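Local coordinates for NADPH-flavin oxidoreductase (Vibrio harveyi, PDB 1BKJ), which catalyses the NADPH-dependent reduction of FMN to FMNH2 and so supplies luciferase with reduced flavin for bioluminescence, working as a homodimer with bound FMN, at residues R133-A137 against R225-Y231; F63-Y69 against V127-L132; S40-V46 against I103-S108; A33-S38 against I110-C115. Numbering follows the deposited sequence.

How the contacts relate
Three of the four contacts line flavin sites: contacts 3 and 4 that of chain F, contact 2 that of chain D. Contacts 3 and 4, about 11 Å apart (all distances here are centre to centre), share helix 98-121; the other partners of their flavin come largely from the second subunit. Contact 2 lies across the chain's centre, about 23 Å from contact 3 and about 21 Å from contact 4, at the end of strand 125-129; Q113 of helix 98-121 meets Y128 here. Contact 1, about 15 Å from contact 2, joins helices 136-142 and 228-234. Along the chain, contact 3 nests inside contact 4, contact 2 crosses both, and contact 1 opens last. One chain thus contributes to both cofactor sites.

Contact 1 (R133-A137 against R225-Y231); sequences RNSAA and RPHILPY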
# COMPACT_ATOMS: atom_id res chain seq x y z
N ARG A 133 -9.27 -5.84 -11.58
CA ARG A 133 -8.92 -4.69 -12.44
C ARG A 133 -9.01 -4.95 -13.95
O ARG A 133 -9.21 -4.02 -14.74
CB ARG A 133 -7.54 -4.11 -12.09
CG ARG A 133 -7.51 -3.37 -10.74
CD ARG A 133 -6.31 -2.42 -10.61
NE ARG A 133 -5.03 -3.06 -10.85
CZ ARG A 133 -4.34 -3.78 -9.97
NH1 ARG A 133 -4.79 -3.98 -8.73
NH2 ARG A 133 -3.20 -4.34 -10.34
N ASN A 134 -8.95 -6.23 -14.34
CA ASN A 134 -9.06 -6.60 -15.75
C ASN A 134 -10.51 -6.42 -16.27
O ASN A 134 -10.74 -6.27 -17.47
CB ASN A 134 -8.51 -8.02 -15.98
CG ASN A 134 -8.07 -8.23 -17.42
OD1 ASN A 134 -7.35 -7.40 -17.99
ND2 ASN A 134 -8.52 -9.33 -18.02
N SER A 135 -11.47 -6.35 -15.34
CA SER A 135 -12.89 -6.12 -15.61
C SER A 135 -13.35 -4.96 -14.70
O SER A 135 -14.45 -4.99 -14.15
CB SER A 135 -13.70 -7.38 -15.28
OG SER A 135 -13.46 -8.41 -16.23
N ALA A 136 -12.50 -3.93 -14.58
CA ALA A 136 -12.74 -2.77 -13.72
C ALA A 136 -14.09 -2.06 -13.82
O ALA A 136 -14.78 -1.93 -12.82
CB ALA A 136 -11.60 -1.77 -13.86
N ALA A 137 -14.49 -1.67 -15.03
CA ALA A 137 -15.77 -0.98 -15.27
C ALA A 137 -16.99 -1.82 -14.87
O ALA A 137 -17.95 -1.30 -14.29
CB ALA A 137 -15.87 -0.55 -16.73
N ARG A 225 -2.97 -4.35 -19.12
CA ARG A 225 -4.31 -3.78 -18.89
C ARG A 225 -4.47 -2.32 -19.40
O ARG A 225 -4.63 -1.40 -18.60
CB ARG A 225 -4.66 -3.91 -17.40
CG ARG A 225 -4.69 -5.36 -16.92
CD ARG A 225 -5.03 -5.51 -15.44
NE ARG A 225 -4.97 -6.92 -15.05
CZ ARG A 225 -4.75 -7.38 -13.82
NH1 ARG A 225 -4.57 -6.55 -12.80
NH2 ARG A 225 -4.67 -8.69 -13.62
N PRO A 226 -4.40 -2.11 -20.73
CA PRO A 226 -4.52 -0.76 -21.33
C PRO A 226 -5.78 0.08 -21.05
O PRO A 226 -5.75 1.30 -21.23
CB PRO A 226 -4.33 -1.04 -22.82
CG PRO A 226 -4.88 -2.40 -22.98
CD PRO A 226 -4.31 -3.13 -21.79
N HIS A 227 -6.85 -0.56 -20.57
CA HIS A 227 -8.12 0.10 -20.23
C HIS A 227 -8.13 0.82 -18.87
O HIS A 227 -9.11 1.50 -18.54
CB HIS A 227 -9.25 -0.93 -20.24
CG HIS A 227 -9.05 -2.04 -19.25
ND1 HIS A 227 -8.30 -3.16 -19.54
CD2 HIS A 227 -9.43 -2.17 -17.96
CE1 HIS A 227 -8.22 -3.92 -18.47
NE2 HIS A 227 -8.89 -3.34 -17.49
N ILE A 228 -7.08 0.64 -18.07
CA ILE A 228 -6.98 1.22 -16.73
C ILE A 228 -7.00 2.75 -16.62
O ILE A 228 -7.76 3.26 -15.77
CB ILE A 228 -5.82 0.51 -15.90
CG1 ILE A 228 -6.26 -0.90 -15.50
CG2 ILE A 228 -5.38 1.33 -14.65
CD1 ILE A 228 -7.47 -0.98 -14.57
N LEU A 229 -6.22 3.46 -17.44
CA LEU A 229 -6.24 4.94 -17.41
C LEU A 229 -7.62 5.46 -17.88
O LEU A 229 -8.16 6.35 -17.22
CB LEU A 229 -5.06 5.59 -18.16
CG LEU A 229 -4.89 7.12 -18.05
CD1 LEU A 229 -4.61 7.56 -16.62
CD2 LEU A 229 -3.76 7.56 -18.95
N PRO A 230 -8.22 4.92 -18.99
CA PRO A 230 -9.55 5.42 -19.37
C PRO A 230 -10.60 5.13 -18.27
O PRO A 230 -11.50 5.94 -18.04
CB PRO A 230 -9.85 4.64 -20.65
CG PRO A 230 -8.55 4.54 -21.27
CD PRO A 230 -7.64 4.17 -20.13
N TYR A 231 -10.44 4.00 -17.57
CA TYR A 231 -11.34 3.64 -16.46
C TYR A 231 -11.22 4.67 -15.31
O TYR A 231 -12.24 5.10 -14.78
CB TYR A 231 -11.08 2.22 -15.92
CG TYR A 231 -11.71 1.95 -14.55
CD1 TYR A 231 -13.12 1.91 -14.39
CD2 TYR A 231 -10.90 1.82 -13.39
CE1 TYR A 231 -13.70 1.76 -13.10
CE2 TYR A 231 -11.48 1.66 -12.10
CZ TYR A 231 -12.88 1.64 -11.97
OH TYR A 231 -13.45 1.50 -10.73
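This contact combines apolar packing with polar contacts beside it: the 3-10 turn at R133 and N134, which follows the flavin-binding glycines G130 and G131, and the start of helix 136-142 receive the turn 225-228 and the start of helix 228-234. The type I beta turn from R225 to I228, closed by I228 N to R225 O at 3.2 Å, leads into the second helix and sets H227 facing the 3-10 turn. The single direct hydrogen bond runs from H227 NE2 to R133 O, 2.9 Å and nearly linear, with the carbonyl at the edge of the imidazole. Beside it the packing is apolar. A136 CB sits squarely over the Y231 ring, 3.7 Å from its centroid and 11° off the normal, a CH-pi contact, while I228 CD1 reaches within 4.3 Å of A136 CB and 4.0 Å of R133 CB. The Y231 hydroxyl continues past this contact to D140 and the backbone of V151. On the other flank R225 extends along N134, its CG 3.5 Å from N134 OD1, and brings its NH1 to 3.6 Å from R133 NH2. Two like charges so close are balanced by E99 of the second subunit, which forms a salt bridge with each arginine. This shared carboxylate is consistent with the corner being completed by the dimer.

Contact 2 (F63-Y69 against V127-L132); sequences FAGNQAY and VYIGGL. With FMN (flavin mononucleotide), chain D.
A turn after helix 54-63 packs on extended strand residues 127-129 and the 3-10 turn from G131, with A64 and L132 CA atoms 4.4 Å apart and no direct hydrogen bond between the segments. F63 ends the helix, its O 3.9 Å from L132 CA. A64 puts CB 3.7 Å from I129 CG2 and 4.0 Å from L132 CD2. G65, at phi/psi 99/42, and N66, at 54/48, turn the chain back. Q67 (-95/98; chi1 m, chi2 t, chi3 57°) gives NE2 to A64 O at 2.7 Å and to O4 of FMN of chain D at 3.2 Å, while its OE1 accepts FMN N3 at 2.8 Å. Y69 (chi1 34°, between wells) sets CE2 3.7 Å from I129 CD1 and CD2 4.0 Å from V127 CG1. From the other segment, G130 N donates to FMN N5 at 3.0 Å and G131 N to FMN O4 at 3.3 Å; a CB on G131 would clash with A64 O. This is the pocket for the flavin's pyrimidine edge and N5. I129 and L132 pack on F76 of strand 75-82, and F63 lies against helix 136-142.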
# COMPACT_ATOMS: atom_id res chain seq x y z
N PHE A 63 -15.38 -12.03 -12.71
CA PHE A 63 -14.74 -10.76 -13.04
C PHE A 63 -13.28 -10.71 -12.61
O PHE A 63 -12.53 -9.88 -13.10
CB PHE A 63 -15.52 -9.59 -12.46
CG PHE A 63 -16.80 -9.26 -13.20
CD1 PHE A 63 -16.93 -9.56 -14.58
CD2 PHE A 63 -17.87 -8.66 -12.53
CE1 PHE A 63 -18.14 -9.26 -15.27
CE2 PHE A 63 -19.08 -8.36 -13.21
CZ PHE A 63 -19.21 -8.66 -14.59
N ALA A 64 -12.90 -11.63 -11.72
CA ALA A 64 -11.52 -11.74 -11.23
C ALA A 64 -10.71 -12.69 -12.11
O ALA A 64 -9.51 -12.86 -11.89
CB ALA A 64 -11.52 -12.23 -9.78
N GLY A 65 -11.37 -13.30 -13.09
CA GLY A 65 -10.71 -14.24 -14.00
C GLY A 65 -10.94 -15.68 -13.61
O GLY A 65 -10.03 -16.50 -13.69
N ASN A 66 -12.19 -15.97 -13.21
CA ASN A 66 -12.63 -17.29 -12.75
C ASN A 66 -11.77 -17.85 -11.60
O ASN A 66 -11.26 -18.97 -11.66
CB ASN A 66 -12.78 -18.30 -13.90
CG ASN A 66 -13.93 -17.95 -14.82
OD1 ASN A 66 -15.04 -17.64 -14.37
ND2 ASN A 66 -13.69 -18.02 -16.12
N GLN A 67 -11.53 -17.00 -10.60
CA GLN A 67 -10.76 -17.40 -9.43
C GLN A 67 -11.81 -17.85 -8.41
O GLN A 67 -12.45 -17.01 -7.77
CB GLN A 67 -9.89 -16.23 -8.93
CG GLN A 67 -8.86 -15.76 -9.97
CD GLN A 67 -7.82 -14.81 -9.39
OE1 GLN A 67 -7.13 -15.15 -8.45
NE2 GLN A 67 -7.70 -13.62 -9.98
N ALA A 68 -12.01 -19.17 -8.34
CA ALA A 68 -13.01 -19.82 -7.49
C ALA A 68 -13.03 -19.47 -6.00
O ALA A 68 -14.10 -19.40 -5.39
CB ALA A 68 -12.94 -21.33 -7.68
N TYR A 69 -11.86 -19.20 -5.43
CA TYR A 69 -11.74 -18.84 -4.03
C TYR A 69 -12.36 -17.49 -3.65
O TYR A 69 -12.47 -17.16 -2.47
CB TYR A 69 -10.29 -18.95 -3.57
CG TYR A 69 -9.25 -18.61 -4.61
CD1 TYR A 69 -8.83 -19.59 -5.53
CD2 TYR A 69 -8.70 -17.31 -4.69
CE1 TYR A 69 -7.86 -19.28 -6.52
CE2 TYR A 69 -7.73 -16.99 -5.68
CZ TYR A 69 -7.32 -17.99 -6.59
OH TYR A 69 -6.38 -17.71 -7.55
N VAL A 127 -5.69 -13.99 0.58
CA VAL A 127 -5.02 -13.71 -0.67
C VAL A 127 -5.61 -12.44 -1.26
O VAL A 127 -6.82 -12.23 -1.23
CB VAL A 127 -5.13 -14.92 -1.70
CG1 VAL A 127 -6.56 -15.21 -2.11
CG2 VAL A 127 -4.24 -14.68 -2.94
N TYR A 128 -4.74 -11.58 -1.78
CA TYR A 128 -5.18 -10.34 -2.44
C TYR A 128 -5.68 -10.74 -3.82
O TYR A 128 -5.22 -11.75 -4.37
CB TYR A 128 -4.02 -9.39 -2.63
CG TYR A 128 -3.52 -8.65 -1.44
CD1 TYR A 128 -2.57 -9.22 -0.58
CD2 TYR A 128 -3.96 -7.34 -1.17
CE1 TYR A 128 -2.06 -8.51 0.53
CE2 TYR A 128 -3.46 -6.61 -0.06
CZ TYR A 128 -2.51 -7.22 0.78
OH TYR A 128 -2.01 -6.56 1.86
N ILE A 129 -6.65 -9.99 -4.37
CA ILE A 129 -7.21 -10.27 -5.69
C ILE A 129 -7.15 -9.01 -6.57
O ILE A 129 -8.07 -8.18 -6.55
CB ILE A 129 -8.70 -10.83 -5.61
CG1 ILE A 129 -8.80 -12.07 -4.70
CG2 ILE A 129 -9.26 -11.15 -7.02
CD1 ILE A 129 -8.05 -13.30 -5.16
N GLY A 130 -6.05 -8.87 -7.31
CA GLY A 130 -5.88 -7.73 -8.20
C GLY A 130 -6.50 -7.98 -9.56
O GLY A 130 -6.63 -7.06 -10.37
N GLY A 131 -6.92 -9.23 -9.79
CA GLY A 131 -7.56 -9.66 -11.02
C GLY A 131 -8.83 -8.91 -11.38
O GLY A 131 -9.20 -8.86 -12.55
N LEU A 132 -9.49 -8.31 -10.38
CA LEU A 132 -10.70 -7.52 -10.56
C LEU A 132 -10.51 -6.34 -11.51
O LEU A 132 -11.46 -5.91 -12.18
CB LEU A 132 -11.19 -6.97 -9.21
CG LEU A 132 -11.81 -7.94 -8.20
CD1 LEU A 132 -12.22 -7.18 -6.94
CD2 LEU A 132 -13.00 -8.65 -8.82
N1 FMN D . -3.04 -14.02 -6.12
C2 FMN D . -4.04 -14.68 -6.79
O2 FMN D . -4.14 -15.88 -6.89
N3 FMN D . -4.92 -13.82 -7.44
C4 FMN D . -4.75 -12.42 -7.64
O4 FMN D . -5.56 -11.84 -8.35
C4A FMN D . -3.61 -11.85 -6.98
N5 FMN D . -3.57 -10.46 -6.94
C5A FMN D . -2.67 -9.80 -6.09
C6 FMN D . -2.78 -8.43 -5.98
C7 FMN D . -1.95 -7.73 -5.10
C7M FMN D . -2.27 -6.22 -4.87
C8 FMN D . -0.97 -8.43 -4.35
C8M FMN D . 0.05 -7.76 -3.49
C9 FMN D . -0.85 -9.80 -4.45
C9A FMN D . -1.72 -10.53 -5.32
N10 FMN D . -1.73 -11.97 -5.42
C10 FMN D . -2.73 -12.64 -6.17
C1' FMN D . -0.98 -12.74 -4.58
C2' FMN D . 0.31 -13.32 -5.11
O2' FMN D . 0.42 -13.78 -6.39
C3' FMN D . 1.43 -13.46 -4.17
O3' FMN D . 1.51 -12.51 -3.14
C4' FMN D . 2.75 -14.06 -4.57
O4' FMN D . 2.86 -14.80 -5.76
C5' FMN D . 3.81 -14.24 -3.58
O5' FMN D . 3.35 -15.42 -2.86
P FMN D . 2.87 -15.44 -1.30
O1P FMN D . 4.09 -15.17 -0.57
O2P FMN D . 2.26 -16.78 -1.16
O3P FMN D . 1.95 -14.30 -1.07

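Contact 3 (S40-V46 against I103-S108); sequences SSMLQVV and IGAVDS. With FMN (flavin mononucleotide), chain F; PO4 (phosphate ion), chain E.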
# COMPACT_ATOMS: atom_id res chain seq x y z
N SER A 40 -2.46 9.21 4.83
CA SER A 40 -1.82 10.41 4.27
C SER A 40 -2.66 11.64 4.55
O SER A 40 -3.82 11.68 4.17
CB SER A 40 -1.63 10.29 2.76
OG SER A 40 -0.86 9.17 2.40
N SER A 41 -2.07 12.59 5.29
CA SER A 41 -2.70 13.87 5.71
C SER A 41 -4.03 13.67 6.46
O SER A 41 -4.87 14.58 6.51
CB SER A 41 -2.88 14.83 4.52
OG SER A 41 -1.67 15.05 3.82
N MET A 42 -4.20 12.46 7.02
CA MET A 42 -5.41 12.04 7.74
C MET A 42 -6.67 12.21 6.85
O MET A 42 -7.79 12.41 7.33
CB MET A 42 -5.52 12.81 9.08
CG MET A 42 -6.41 12.19 10.13
SD MET A 42 -6.16 10.45 10.40
CE MET A 42 -7.10 10.24 11.88
N LEU A 43 -6.46 12.08 5.53
CA LEU A 43 -7.51 12.24 4.53
C LEU A 43 -8.54 11.13 4.54
O LEU A 43 -9.68 11.36 4.19
CB LEU A 43 -6.90 12.39 3.13
CG LEU A 43 -6.08 13.64 2.76
CD1 LEU A 43 -5.25 13.42 1.50
CD2 LEU A 43 -7.00 14.83 2.60
N GLN A 44 -8.13 9.94 5.00
CA GLN A 44 -8.98 8.74 5.10
C GLN A 44 -9.71 8.48 3.77
O GLN A 44 -10.93 8.62 3.67
CB GLN A 44 -9.90 8.84 6.32
CG GLN A 44 -9.09 8.87 7.61
CD GLN A 44 -9.95 8.98 8.84
OE1 GLN A 44 -10.58 8.02 9.25
NE2 GLN A 44 -10.00 10.18 9.41
N VAL A 45 -8.92 8.12 2.76
CA VAL A 45 -9.40 7.93 1.39
C VAL A 45 -9.74 6.52 0.91
O VAL A 45 -9.88 6.28 -0.30
CB VAL A 45 -8.38 8.56 0.39
CG1 VAL A 45 -8.21 9.99 0.72
CG2 VAL A 45 -7.02 7.86 0.45
N VAL A 46 -9.83 5.59 1.85
CA VAL A 46 -10.13 4.19 1.53
C VAL A 46 -11.54 3.78 1.97
O VAL A 46 -12.01 4.17 3.05
CB VAL A 46 -9.09 3.23 2.16
CG1 VAL A 46 -9.28 1.79 1.67
CG2 VAL A 46 -7.66 3.71 1.87
N ILE A 103 -2.03 8.48 -3.62
CA ILE A 103 -2.33 8.42 -2.18
C ILE A 103 -3.35 7.31 -1.95
O ILE A 103 -3.17 6.51 -1.04
CB ILE A 103 -2.85 9.79 -1.62
CG1 ILE A 103 -1.66 10.72 -1.39
CG2 ILE A 103 -3.64 9.62 -0.29
CD1 ILE A 103 -2.07 12.15 -1.01
N GLY A 104 -4.37 7.24 -2.81
CA GLY A 104 -5.39 6.21 -2.71
C GLY A 104 -4.82 4.79 -2.81
O GLY A 104 -5.19 3.94 -2.01
N ALA A 105 -3.89 4.57 -3.74
CA ALA A 105 -3.25 3.27 -3.93
C ALA A 105 -2.29 2.88 -2.80
O ALA A 105 -2.33 1.74 -2.32
CB ALA A 105 -2.53 3.24 -5.27
N VAL A 106 -1.46 3.83 -2.35
CA VAL A 106 -0.51 3.60 -1.27
C VAL A 106 -1.26 3.32 0.05
O VAL A 106 -1.00 2.32 0.72
CB VAL A 106 0.47 4.81 -1.11
CG1 VAL A 106 1.24 4.75 0.20
CG2 VAL A 106 1.46 4.83 -2.26
N ASP A 107 -2.22 4.19 0.38
CA ASP A 107 -3.00 4.05 1.61
C ASP A 107 -3.86 2.78 1.65
O ASP A 107 -4.03 2.21 2.72
CB ASP A 107 -3.85 5.30 1.87
CG ASP A 107 -3.02 6.50 2.35
OD1 ASP A 107 -1.80 6.57 2.12
OD2 ASP A 107 -3.62 7.42 2.94
N SER A 108 -4.35 2.32 0.48
CA SER A 108 -5.15 1.09 0.38
C SER A 108 -4.29 -0.12 0.70
O SER A 108 -4.73 -1.01 1.41
CB SER A 108 -5.74 0.91 -1.01
OG SER A 108 -6.82 1.80 -1.21
N1 FMN F . 3.34 12.56 8.61
C2 FMN F . 4.23 13.60 8.66
O2 FMN F . 4.46 14.21 9.69
N3 FMN F . 4.81 13.88 7.42
C4 FMN F . 4.62 13.22 6.20
O4 FMN F . 5.28 13.58 5.22
C4A FMN F . 3.60 12.18 6.27
N5 FMN F . 3.43 11.39 5.12
C5A FMN F . 2.60 10.27 5.12
C6 FMN F . 2.50 9.54 3.94
C7 FMN F . 1.77 8.35 3.95
C7M FMN F . 2.02 7.38 2.78
C8 FMN F . 0.99 7.96 5.09
C8M FMN F . 0.12 6.74 5.14
C9 FMN F . 1.01 8.74 6.26
C9A FMN F . 1.87 9.89 6.32
N10 FMN F . 2.07 10.67 7.51
C10 FMN F . 2.95 11.80 7.49
C1' FMN F . 1.63 10.27 8.75
C2' FMN F . 0.34 10.89 9.31
O2' FMN F . -0.14 12.14 8.89
C3' FMN F . -0.61 10.00 9.99
O3' FMN F . -0.62 8.65 9.62
C4' FMN F . -1.88 10.51 10.60
O4' FMN F . -2.21 11.90 10.65
C5' FMN F . -2.71 9.57 11.38
O5' FMN F . -1.96 9.57 12.62
P FMN F . -1.25 8.31 13.28
O1P FMN F . -2.39 7.50 13.69
O2P FMN F . -0.51 8.91 14.39
O3P FMN F . -0.39 7.66 12.27
P PO4 E . 0.96 14.83 6.60
O1 PO4 E . 0.13 15.91 5.91
O2 PO4 E . 0.46 13.44 6.57
O3 PO4 E . 2.16 14.96 5.70
O4 PO4 E . 0.98 15.44 8.00
O HOH W 1 -6.21 7.36 3.71
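Here one wall of the flavin pocket beside FMN of chain F is built: the loop ahead of strand 46-50 is tied to helix 98-121 by an aspartate. D107 accepts from both the backbone N and the OG of S40, with S40 N to D107 OD2 at 2.8 Å and S40 OG to D107 OD1 at 2.8 Å. A water extends the network, accepting from V45 N at 3.0 Å and donating to D107 OD2 at 2.7 Å, so one carboxylate holds two points of the loop. Van der Waals contacts surround it. S40 CB lies 3.7 Å and V45 CG2 3.9 Å from I103 CG2, L43 CD1 is 4.2 Å from I103 CD1, V45 CG2 is also 3.9 Å from G104 CA, and V46 CG2 meets S108 OG at 3.7 Å. S40 OG comes within 3.2 Å of FMN C7, and D107 OD1 within 3.6 Å of FMN C8M, so the tied corner borders the dimethylbenzene end of the flavin; M42 SD lies 3.7 Å from FMN C5' of the ribityl chain. S41 instead binds a phosphate ion, probably from the crystallisation liquor. M42 and Q44 are hydrogen-bonded to the second subunit. Such a cofactor site, shared across the subunit interface, is characteristic of the dimeric nitroreductase fold.

Contact 4 (A33-S38 against I110-C115); sequences AGLAAS and IMAQNC. With FMN (flavin mononucleotide), chain F.
The C-terminal end of helix 24-35 and the turn after it rest on helix 98-121; residues 33-35 are helical, A36 to S38 leave the helix, and 110-115 is helical throughout. G34 and C115 are the nearest pair, CA to CA 4.8 Å, and this close approach uses the absence of a side chain at G34: a CB there would lie 2.5 Å from C115 SG. Into the hollow come C115 SG, 3.6 Å from G34 CA, and N114 CB, 4.0 Å from it. M111 (chi1 t, chi2 t, chi3 m) lies along G34 and L35, its CG 3.4 Å from G34 O and its CE 4.2 Å from L35 CD2. After A36 the chain extends, A37 at phi/psi -69/153 and S38 at -62/152. The A37 methyl is the bump on this side, set over the helix 3.8 Å from I110 CG2, 3.9 Å from M111 CA and 3.6 Å from N114 ND2. That amide (N114 chi1 -99°, between wells) also donates to A33 O at 3.0 Å and to a water, 3.1 Å from ND2, that bonds weakly to A36 O. N114 OD1 turns to Q113 of the second subunit. Beyond, S38 CB lies 3.3 Å from O3' and I110 CD1 3.6 Å from C8M of FMN of chain F. The chemistry implies a tight, mostly apolar fit in which one asparagine links the helix end to the second subunit, while S38 and I110 border the flavin.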
# COMPACT_ATOMS: atom_id res chain seq x y z
N ALA A 33 -8.32 -3.22 12.87
CA ALA A 33 -6.88 -3.31 12.61
C ALA A 33 -6.55 -2.51 11.34
O ALA A 33 -5.55 -1.78 11.30
CB ALA A 33 -6.47 -4.75 12.44
N GLY A 34 -7.44 -2.60 10.34
CA GLY A 34 -7.28 -1.87 9.11
C GLY A 34 -7.41 -0.37 9.36
O GLY A 34 -6.58 0.41 8.89
N LEU A 35 -8.40 0.02 10.17
CA LEU A 35 -8.64 1.43 10.48
C LEU A 35 -7.49 2.09 11.25
O LEU A 35 -7.24 3.28 11.06
CB LEU A 35 -9.95 1.61 11.24
CG LEU A 35 -11.25 1.38 10.45
CD1 LEU A 35 -12.40 1.48 11.42
CD2 LEU A 35 -11.40 2.37 9.33
N ALA A 36 -6.75 1.29 12.01
CA ALA A 36 -5.60 1.75 12.79
C ALA A 36 -4.35 2.08 11.94
O ALA A 36 -3.34 2.55 12.47
CB ALA A 36 -5.25 0.71 13.88
N ALA A 37 -4.43 1.84 10.63
CA ALA A 37 -3.32 2.12 9.71
C ALA A 37 -3.08 3.63 9.53
O ALA A 37 -4.01 4.42 9.70
CB ALA A 37 -3.60 1.51 8.35
N SER A 38 -1.84 4.01 9.21
CA SER A 38 -1.48 5.42 8.95
C SER A 38 -2.29 5.89 7.74
O SER A 38 -2.61 5.09 6.85
CB SER A 38 0.00 5.55 8.62
OG SER A 38 0.82 5.28 9.74
N ILE A 110 -1.49 -0.11 2.58
CA ILE A 110 -1.16 -0.04 4.01
C ILE A 110 -2.32 -0.61 4.84
O ILE A 110 -2.12 -1.49 5.67
CB ILE A 110 -0.89 1.43 4.46
CG1 ILE A 110 0.35 1.97 3.74
CG2 ILE A 110 -0.68 1.54 5.98
CD1 ILE A 110 0.51 3.45 3.86
N MET A 111 -3.53 -0.12 4.58
CA MET A 111 -4.72 -0.57 5.29
C MET A 111 -5.00 -2.07 5.12
O MET A 111 -5.26 -2.78 6.11
CB MET A 111 -5.95 0.24 4.87
CG MET A 111 -7.20 -0.15 5.60
SD MET A 111 -8.61 0.76 5.16
CE MET A 111 -8.47 2.06 6.30
N ALA A 112 -4.95 -2.53 3.86
CA ALA A 112 -5.20 -3.93 3.53
C ALA A 112 -4.21 -4.89 4.18
O ALA A 112 -4.60 -5.98 4.61
CB ALA A 112 -5.23 -4.13 2.05
N GLN A 113 -2.95 -4.47 4.29
CA GLN A 113 -1.95 -5.30 4.91
C GLN A 113 -2.19 -5.45 6.40
O GLN A 113 -1.93 -6.50 6.96
CB GLN A 113 -0.52 -4.83 4.58
CG GLN A 113 0.62 -5.74 5.07
CD GLN A 113 0.52 -7.20 4.61
OE1 GLN A 113 -0.14 -7.52 3.63
NE2 GLN A 113 1.21 -8.08 5.32
N ASN A 114 -2.76 -4.41 7.03
CA ASN A 114 -3.11 -4.47 8.45
C ASN A 114 -4.25 -5.48 8.65
O ASN A 114 -4.18 -6.32 9.54
CB ASN A 114 -3.52 -3.10 8.97
CG ASN A 114 -2.41 -2.38 9.70
OD1 ASN A 114 -1.25 -2.77 9.66
ND2 ASN A 114 -2.77 -1.32 10.40
N CYS A 115 -5.23 -5.45 7.73
CA CYS A 115 -6.39 -6.36 7.74
C CYS A 115 -5.93 -7.80 7.60
O CYS A 115 -6.30 -8.65 8.42
CB CYS A 115 -7.36 -6.03 6.61
SG CYS A 115 -8.29 -4.51 6.84
N1 FMN F . 3.34 12.56 8.61
C2 FMN F . 4.23 13.60 8.66
O2 FMN F . 4.46 14.21 9.69
N3 FMN F . 4.81 13.88 7.42
C4 FMN F . 4.62 13.22 6.20
O4 FMN F . 5.28 13.58 5.22
C4A FMN F . 3.60 12.18 6.27
N5 FMN F . 3.43 11.39 5.12
C5A FMN F . 2.60 10.27 5.12
C6 FMN F . 2.50 9.54 3.94
C7 FMN F . 1.77 8.35 3.95
C7M FMN F . 2.02 7.38 2.78
C8 FMN F . 0.99 7.96 5.09
C8M FMN F . 0.12 6.74 5.14
C9 FMN F . 1.01 8.74 6.26
C9A FMN F . 1.87 9.89 6.32
N10 FMN F . 2.07 10.67 7.51
C10 FMN F . 2.95 11.80 7.49
C1' FMN F . 1.63 10.27 8.75
C2' FMN F . 0.34 10.89 9.31
O2' FMN F . -0.14 12.14 8.89
C3' FMN F . -0.61 10.00 9.99
O3' FMN F . -0.62 8.65 9.62
C4' FMN F . -1.88 10.51 10.60
O4' FMN F . -2.21 11.90 10.65
C5' FMN F . -2.71 9.57 11.38
O5' FMN F . -1.96 9.57 12.62
P FMN F . -1.25 8.31 13.28
O1P FMN F . -2.39 7.50 13.69
O2P FMN F . -0.51 8.91 14.39
O3P FMN F . -0.39 7.66 12.27
O HOH W 2 -1.61 0.27 12.79